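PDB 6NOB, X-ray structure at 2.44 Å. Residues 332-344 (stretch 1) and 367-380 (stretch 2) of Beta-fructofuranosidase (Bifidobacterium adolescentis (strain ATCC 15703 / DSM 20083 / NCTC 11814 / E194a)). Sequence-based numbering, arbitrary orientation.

Stretch 1, residues 332-344: QPNNATVPAMTLF
Stretch 2 367-380: GHQIARTYECPDLF

Packing of residues 332-344 against residues 367-380 of Beta-fructofuranosidase, a contact made by shape and by bridging water, with no direct hydrogen bond between the stretches and 712 Å² buried in total. Stretch 1 opens as a loop, makes a type I turn from Asn 334 to Thr 337, and runs on as an extended strand, 337-344. The turn is braced by Ala 336 N donating to Asn 334 OD1 (3.0 Å), with Asn 334 in the t rotamer. Stretch 2 begins with a type I turn from His 368 to Ala 371, closed by Ala 371 N to His 368 O (3.0 Å), then extends through Tyr 374 and Glu 375, turns a corner at Cys 376 (phi/psi 53/69), and continues as a strand through Phe 380. The strands 337-344 and 377-380 run at 53° to each other, 8.8 Å apart at closest approach. CA atoms pair as Pro 333 with Ile 370 (5.5 Å), Val 338 with Gln 369 (4.6 Å), Pro 339 with Thr 373 (4.4 Å) and Met 341 with Pro 377 (7.0 Å).

Pro 339 is the main bump, its CB toward stretch 2 and its ring C-gamma exo. Pro 339 CD lies 3.8 Å from His 368 O and 3.9 Å from Gln 369 CA; Pro 339 CG reaches Ala 371 O at 3.4 Å and Ala 371 CB at 3.9 Å. The small methyl of Ala 371 touches this ring although its CA-to-CB bond points away overall. The Pro 339 CB sits 4.0 Å from the Tyr 374 ring centroid, 22° off the normal, a CH-pi contact over one face. Met 341 (m, t, t) lays CE over the opposite face, so the flat ring fills the slot between proline and methionine; Tyr 374 has chi1 -91°, between wells, and chi2 -56°. Met 341 CG is 3.9 Å from Tyr 374 CD2, while the Met 341 sulfur continues to Pro 377, SD to CB 3.8 Å. The long, unbranched chain suits this reach: it leaves the backbone sideways and ends nearer stretch 2. Farther along, Leu 343 and Leu 379, both t, p, touch through CD1 and CD2, respectively, at 4.2 Å. All six of these residues are buried, and their contacts are largely apolar.

At the more open end, partly exposed Pro 333 (C-gamma endo) points toward Ile 370, also partly exposed, with CB 3.4 Å from Ile 370 O and CG 4.0 Å from Ile 370 CG2. Val 338 (p) rests CG2 against CB of Gln 369 (p, t), 3.9 Å away. Between these contacts, Thr 337 O and Gln 369 O, both acceptors, stand 3.4 Å apart without bonding. Three waters bridge the stretches here: water 1 bonds with Asn 334 O and Gln 369 O (each 2.8 Å) and with Thr 337 OG1 (3.0 Å); water 2 accepts from Asn 334 N and donates to Ile 370 O (each 2.9 Å); water 3 joins Thr 337 OG1 (2.6 Å) to Arg 372 O (2.9 Å). The single hydroxyl of Thr 337 (chi1 p) thus bonds with two waters.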

# COMPACT_ATOMS: atom_id res chain seq x y z
N GLN A 332 -24.96 -13.76 0.25
CA GLN A 332 -25.55 -13.07 1.38
C GLN A 332 -24.48 -12.63 2.36
O GLN A 332 -23.56 -13.41 2.66
CB GLN A 332 -26.56 -13.96 2.09
CG GLN A 332 -27.80 -14.24 1.27
CD GLN A 332 -28.52 -12.96 0.89
OE1 GLN A 332 -28.66 -12.05 1.71
NE2 GLN A 332 -28.98 -12.88 -0.35
N PRO A 333 -24.55 -11.40 2.87
CA PRO A 333 -23.55 -10.96 3.86
C PRO A 333 -23.77 -11.59 5.22
O PRO A 333 -24.73 -12.35 5.41
CB PRO A 333 -23.77 -9.44 3.90
CG PRO A 333 -25.20 -9.26 3.51
CD PRO A 333 -25.51 -10.34 2.52
N ASN A 334 -22.89 -11.29 6.17
CA ASN A 334 -23.06 -11.71 7.55
C ASN A 334 -24.02 -10.73 8.22
O ASN A 334 -23.65 -9.60 8.56
CB ASN A 334 -21.72 -11.76 8.27
CG ASN A 334 -21.80 -12.47 9.61
OD1 ASN A 334 -22.85 -12.50 10.25
ND2 ASN A 334 -20.68 -13.04 10.04
N ASN A 335 -25.27 -11.16 8.40
CA ASN A 335 -26.30 -10.30 8.97
C ASN A 335 -26.17 -10.14 10.48
O ASN A 335 -26.99 -9.43 11.08
CB ASN A 335 -27.69 -10.85 8.62
CG ASN A 335 -27.83 -12.33 8.91
OD1 ASN A 335 -26.86 -13.09 8.82
ND2 ASN A 335 -29.03 -12.76 9.27
N ALA A 336 -25.18 -10.76 11.10
CA ALA A 336 -25.00 -10.69 12.55
C ALA A 336 -23.85 -9.79 12.97
O ALA A 336 -23.73 -9.49 14.16
CB ALA A 336 -24.77 -12.09 13.12
N THR A 337 -23.01 -9.35 12.03
CA THR A 337 -21.82 -8.59 12.36
C THR A 337 -21.81 -7.25 11.62
O THR A 337 -22.54 -7.04 10.65
CB THR A 337 -20.54 -9.37 12.00
OG1 THR A 337 -20.49 -9.59 10.59
CG2 THR A 337 -20.53 -10.72 12.71
N VAL A 338 -20.96 -6.36 12.11
CA VAL A 338 -20.76 -5.03 11.53
C VAL A 338 -19.27 -4.72 11.62
O VAL A 338 -18.63 -5.04 12.64
CB VAL A 338 -21.61 -3.97 12.25
CG1 VAL A 338 -21.41 -4.05 13.76
CG2 VAL A 338 -21.31 -2.57 11.73
N PRO A 339 -18.66 -4.13 10.59
CA PRO A 339 -17.24 -3.76 10.69
C PRO A 339 -17.00 -2.79 11.83
O PRO A 339 -17.75 -1.84 12.03
CB PRO A 339 -16.95 -3.12 9.33
CG PRO A 339 -17.98 -3.71 8.41
CD PRO A 339 -19.21 -3.88 9.25
N ALA A 340 -15.94 -3.05 12.60
CA ALA A 340 -15.63 -2.24 13.77
C ALA A 340 -14.13 -2.03 13.89
O ALA A 340 -13.34 -2.92 13.56
CB ALA A 340 -16.17 -2.89 15.05
N MET A 341 -13.75 -0.85 14.37
CA MET A 341 -12.38 -0.54 14.74
C MET A 341 -12.26 -0.71 16.25
O MET A 341 -12.68 0.16 17.02
CB MET A 341 -11.99 0.87 14.32
CG MET A 341 -11.75 1.04 12.85
SD MET A 341 -11.04 2.65 12.50
CE MET A 341 -11.26 2.71 10.73
N THR A 342 -11.69 -1.83 16.67
CA THR A 342 -11.52 -2.09 18.09
C THR A 342 -10.30 -1.35 18.62
O THR A 342 -9.20 -1.47 18.07
CB THR A 342 -11.39 -3.60 18.33
OG1 THR A 342 -10.65 -4.19 17.26
CG2 THR A 342 -12.78 -4.23 18.42
N LEU A 343 -10.51 -0.57 19.68
CA LEU A 343 -9.50 0.31 20.23
C LEU A 343 -8.84 -0.32 21.44
O LEU A 343 -9.51 -0.90 22.30
CB LEU A 343 -10.11 1.66 20.61
CG LEU A 343 -9.14 2.78 20.98
CD1 LEU A 343 -8.26 3.15 19.81
CD2 LEU A 343 -9.91 4.00 21.48
N PHE A 344 -7.51 -0.21 21.51
CA PHE A 344 -6.71 -0.67 22.64
C PHE A 344 -5.76 0.44 23.07
O PHE A 344 -5.38 1.30 22.28
CB PHE A 344 -5.90 -1.92 22.29
CG PHE A 344 -6.73 -3.11 21.89
CD1 PHE A 344 -7.18 -3.25 20.59
CD2 PHE A 344 -7.04 -4.09 22.81
CE1 PHE A 344 -7.94 -4.34 20.22
CE2 PHE A 344 -7.80 -5.19 22.45
CZ PHE A 344 -8.25 -5.32 21.15
N GLY A 367 -23.67 2.12 8.49
CA GLY A 367 -24.08 2.46 7.14
C GLY A 367 -23.62 1.44 6.12
O GLY A 367 -24.27 1.24 5.09
N HIS A 368 -22.50 0.77 6.39
CA HIS A 368 -21.96 -0.27 5.53
C HIS A 368 -21.83 -1.59 6.29
O HIS A 368 -20.83 -2.30 6.17
CB HIS A 368 -20.62 0.16 4.95
CG HIS A 368 -20.69 1.42 4.15
ND1 HIS A 368 -20.22 2.63 4.61
CD2 HIS A 368 -21.21 1.67 2.92
CE1 HIS A 368 -20.43 3.56 3.70
NE2 HIS A 368 -21.03 3.00 2.66
N GLN A 369 -22.85 -1.93 7.07
CA GLN A 369 -22.79 -3.12 7.91
C GLN A 369 -22.80 -4.41 7.11
O GLN A 369 -22.45 -5.46 7.66
CB GLN A 369 -23.94 -3.11 8.91
CG GLN A 369 -25.28 -3.48 8.33
CD GLN A 369 -26.28 -3.86 9.41
OE1 GLN A 369 -27.20 -3.10 9.72
NE2 GLN A 369 -26.09 -5.04 9.99
N ILE A 370 -23.18 -4.37 5.83
CA ILE A 370 -23.12 -5.59 5.02
C ILE A 370 -21.69 -5.91 4.60
O ILE A 370 -21.42 -7.04 4.17
CB ILE A 370 -24.02 -5.49 3.78
CG1 ILE A 370 -23.62 -4.30 2.90
CG2 ILE A 370 -25.48 -5.37 4.19
CD1 ILE A 370 -24.40 -4.22 1.61
N ALA A 371 -20.76 -4.96 4.72
CA ALA A 371 -19.36 -5.28 4.47
C ALA A 371 -18.87 -6.30 5.49
O ALA A 371 -19.31 -6.31 6.65
CB ALA A 371 -18.50 -4.01 4.53
N ARG A 372 -17.96 -7.17 5.06
CA ARG A 372 -17.51 -8.27 5.91
C ARG A 372 -16.80 -7.75 7.15
O ARG A 372 -17.14 -8.12 8.28
CB ARG A 372 -16.60 -9.22 5.14
CG ARG A 372 -16.02 -10.31 6.03
CD ARG A 372 -14.83 -11.00 5.40
NE ARG A 372 -14.27 -12.02 6.28
CZ ARG A 372 -14.62 -13.30 6.25
NH1 ARG A 372 -15.53 -13.72 5.37
NH2 ARG A 372 -14.07 -14.16 7.09
N THR A 373 -15.80 -6.89 6.96
CA THR A 373 -14.93 -6.46 8.05
C THR A 373 -14.07 -5.31 7.55
O THR A 373 -14.05 -5.00 6.35
CB THR A 373 -14.06 -7.62 8.56
OG1 THR A 373 -13.42 -7.24 9.79
CG2 THR A 373 -13.01 -8.00 7.53
N TYR A 374 -13.36 -4.68 8.48
CA TYR A 374 -12.43 -3.62 8.14
C TYR A 374 -11.08 -4.21 7.73
O TYR A 374 -10.74 -5.35 8.07
CB TYR A 374 -12.22 -2.68 9.33
CG TYR A 374 -13.14 -1.49 9.39
CD1 TYR A 374 -13.23 -0.60 8.32
CD2 TYR A 374 -13.90 -1.24 10.52
CE1 TYR A 374 -14.07 0.49 8.38
CE2 TYR A 374 -14.74 -0.14 10.59
CZ TYR A 374 -14.82 0.72 9.51
OH TYR A 374 -15.66 1.81 9.58
N GLU A 375 -10.32 -3.42 6.99
CA GLU A 375 -8.92 -3.69 6.72
C GLU A 375 -8.15 -2.38 6.78
O GLU A 375 -8.65 -1.34 6.35
CB GLU A 375 -8.72 -4.38 5.36
CG GLU A 375 -8.98 -5.88 5.40
CD GLU A 375 -8.45 -6.61 4.17
OE1 GLU A 375 -8.66 -6.12 3.05
OE2 GLU A 375 -7.82 -7.68 4.34
N CYS A 376 -6.93 -2.44 7.33
CA CYS A 376 -6.00 -1.32 7.40
C CYS A 376 -6.63 -0.07 8.01
O CYS A 376 -6.83 0.93 7.32
CB CYS A 376 -5.45 -1.00 6.00
SG CYS A 376 -4.60 -2.41 5.23
N PRO A 377 -6.94 -0.09 9.31
CA PRO A 377 -7.52 1.09 9.95
C PRO A 377 -6.44 2.10 10.32
O PRO A 377 -5.24 1.83 10.27
CB PRO A 377 -8.17 0.51 11.20
CG PRO A 377 -7.27 -0.63 11.57
CD PRO A 377 -6.77 -1.20 10.26
N ASP A 378 -6.91 3.29 10.69
CA ASP A 378 -6.02 4.36 11.12
C ASP A 378 -6.85 5.37 11.89
O ASP A 378 -8.00 5.64 11.54
CB ASP A 378 -5.32 5.03 9.93
CG ASP A 378 -4.00 5.67 10.32
OD1 ASP A 378 -3.78 5.90 11.53
OD2 ASP A 378 -3.17 5.94 9.42
N LEU A 379 -6.27 5.91 12.96
CA LEU A 379 -6.94 6.90 13.80
C LEU A 379 -5.93 7.97 14.16
O LEU A 379 -4.90 7.66 14.77
CB LEU A 379 -7.53 6.25 15.06
CG LEU A 379 -8.41 7.14 15.94
CD1 LEU A 379 -9.71 7.49 15.23
CD2 LEU A 379 -8.67 6.46 17.27
N PHE A 380 -6.21 9.21 13.78
CA PHE A 380 -5.29 10.31 14.03
C PHE A 380 -6.09 11.60 14.12
O PHE A 380 -7.30 11.63 13.88
CB PHE A 380 -4.23 10.39 12.93
CG PHE A 380 -4.80 10.49 11.54
CD1 PHE A 380 -5.09 11.72 10.98
CD2 PHE A 380 -5.05 9.34 10.80
CE1 PHE A 380 -5.63 11.81 9.71
CE2 PHE A 380 -5.58 9.42 9.52
CZ PHE A 380 -5.87 10.66 8.98
O HOH W 1 -21.35 -8.04 8.13
O HOH W 2 -20.84 -9.31 5.81
O HOH W 3 -18.43 -10.49 9.35